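Local coordinates for protein translation initiation factor eIF2B subunit gamma (Schizosaccharomyces pombe, PDB 5B04) that forms part of the eIF2B complex, which catalyses exchange of GDP for GTP on the gamma subunit of translation initiation factor eIF2, at residues E[167-172]-E[311-316]. The protein carries 3 engineered substitutions. Sequence-based numbering, arbitrary orientation.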
loop_
_atom_site.group_PDB
_atom_site.type_symbol
_atom_site.label_atom_id
_atom_site.label_comp_id
_atom_site.label_asym_id
_atom_site.label_seq_id
_atom_site.Cartn_x
_atom_site.Cartn_y
_atom_site.Cartn_z
ATOM N N ASN E 167 48.696 3.436 4.040
ATOM C CA ASN E 167 49.739 3.918 3.135
ATOM C C ASN E 167 50.764 4.838 3.810
ATOM O O ASN E 167 51.018 5.939 3.323
ATOM C CB ASN E 167 49.103 4.650 1.948
ATOM C CG ASN E 167 50.018 4.704 0.738
ATOM O OD1 ASN E 167 50.629 3.704 0.362
ATOM N ND2 ASN E 167 50.118 5.878 0.124
ATOM N N PRO E 168 51.359 4.393 4.932
ATOM C CA PRO E 168 52.300 5.292 5.602
ATOM C C PRO E 168 53.706 5.162 5.039
ATOM O O PRO E 168 53.987 4.218 4.299
ATOM C CB PRO E 168 52.249 4.813 7.049
ATOM C CG PRO E 168 52.057 3.335 6.914
ATOM C CD PRO E 168 51.242 3.111 5.653
ATOM N N SER E 169 54.579 6.100 5.386
ATOM C CA SER E 169 55.976 6.011 4.989
ATOM C C SER E 169 56.644 4.858 5.725
ATOM O O SER E 169 57.571 4.231 5.213
ATOM C CB SER E 169 56.703 7.323 5.272
ATOM O OG SER E 169 56.058 8.402 4.619
ATOM N N ALA E 170 56.152 4.578 6.928
ATOM C CA ALA E 170 56.675 3.490 7.743
ATOM C C ALA E 170 55.669 3.054 8.803
ATOM O O ALA E 170 54.924 3.872 9.342
ATOM C CB ALA E 170 57.979 3.900 8.398
ATOM N N LEU E 171 55.656 1.759 9.096
ATOM C CA LEU E 171 54.820 1.220 10.160
ATOM C C LEU E 171 55.665 0.404 11.131
ATOM O O LEU E 171 56.330 -0.554 10.735
ATOM C CB LEU E 171 53.696 0.359 9.585
ATOM C CG LEU E 171 52.864 -0.420 10.606
ATOM C CD1 LEU E 171 51.968 0.511 11.408
ATOM C CD2 LEU E 171 52.046 -1.493 9.917
ATOM N N ALA E 172 55.637 0.789 12.402
ATOM C CA ALA E 172 56.418 0.101 13.422
ATOM C C ALA E 172 55.515 -0.576 14.444
ATOM O O ALA E 172 54.547 0.015 14.921
ATOM C CB ALA E 172 57.357 1.070 14.110
ATOM N N ALA E 311 52.577 13.813 -1.318
ATOM C CA ALA E 311 51.809 13.804 -0.079
ATOM C C ALA E 311 52.687 14.168 1.112
ATOM O O ALA E 311 53.878 14.441 0.957
ATOM C CB ALA E 311 51.162 12.444 0.136
ATOM N N LEU E 312 52.092 14.172 2.299
ATOM C CA LEU E 312 52.832 14.456 3.521
ATOM C C LEU E 312 53.253 13.154 4.196
ATOM O O LEU E 312 52.454 12.224 4.319
ATOM C CB LEU E 312 51.994 15.308 4.480
ATOM C CG LEU E 312 51.012 16.313 3.870
ATOM C CD1 LEU E 312 50.187 16.981 4.961
ATOM C CD2 LEU E 312 51.738 17.356 3.031
ATOM N N ILE E 313 54.511 13.098 4.625
ATOM C CA ILE E 313 55.079 11.918 5.273
ATOM C C ILE E 313 54.250 11.516 6.499
ATOM O O ILE E 313 53.570 12.352 7.090
ATOM C CB ILE E 313 56.555 12.177 5.676
ATOM C CG1 ILE E 313 57.260 10.884 6.092
ATOM C CG2 ILE E 313 56.640 13.229 6.772
ATOM C CD1 ILE E 313 58.765 11.008 6.162
ATOM N N ALA E 314 54.284 10.235 6.858
ATOM C CA ALA E 314 53.504 9.742 7.990
ATOM C C ALA E 314 54.022 8.404 8.504
ATOM O O ALA E 314 54.483 7.565 7.730
ATOM C CB ALA E 314 52.036 9.617 7.605
ATOM N N LYS E 315 53.935 8.209 9.816
ATOM C CA LYS E 315 54.337 6.947 10.424
ATOM C C LYS E 315 53.383 6.500 11.512
ATOM O O LYS E 315 52.984 7.283 12.373
ATOM C CB LYS E 315 55.742 7.056 10.987
ATOM C CG LYS E 315 56.779 6.848 9.934
ATOM C CD LYS E 315 58.061 7.463 10.356
ATOM C CE LYS E 315 58.570 6.819 11.612
ATOM N NZ LYS E 315 59.988 6.509 11.386
ATOM N N ASP E 316 53.025 5.223 11.463
ATOM C CA ASP E 316 52.039 4.673 12.375
ATOM C C ASP E 316 52.636 3.602 13.271
ATOM O O ASP E 316 53.542 2.869 12.871
ATOM C CB ASP E 316 50.859 4.095 11.593
ATOM C CG ASP E 316 50.032 5.165 10.909
ATOM O OD1 ASP E 316 50.592 6.226 10.562
ATOM O OD2 ASP E 316 48.819 4.943 10.714
#
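The backbone N of S169 donates to A314 O over 2.8 Å, the shortest hydrogen bond between segments 167-172 and 311-316, just ahead of the point where their strands pair in parallel within the mixed sheet of the nucleotidyltransferase-like domain. Its N-H...O angle of 138° shows a bent bond. Beyond it the register is A170 with K315 and L171 with D316, and the parallel ladder is evident from D316 straddling L171: D316 N donates to A170 O, while D316 O accepts from A172 N at 3.0 Å with an N-H...O angle of 164°. A CA-H...O contact from K315 also reaches A170 O, so that carbonyl meets two groups of the 311-316 segment.

S169 binds through its side chain as well. OG stands beside its own backbone N, anti to the carbonyl carbon (chi1 -56°), and receives a weak hydrogen bond from A314 N at 3.4 Å. The S169 N bond extends the backbone pairing one step into the loops, and the weak bond to OG supplements it. I313 lies against the same hydroxyl through CG1, and both side chains also touch W248.

The two sheet faces differ in character. On one, CB of A170 packs against the aliphatic part of K315, 3.5 Å from CG, while K315 NZ is hydrogen-bonded to L266 O. On the other, which helix 156-166 covers, L171 CD1 lies 3.8 Å from D316 CB. D316 OD2 forms a salt bridge with K162 of that helix; the nearby acid D166 would probably raise the cost of a second negative charge there. The other carboxylate oxygen, D316 OD1, approaches P168 CB at 4.1 Å.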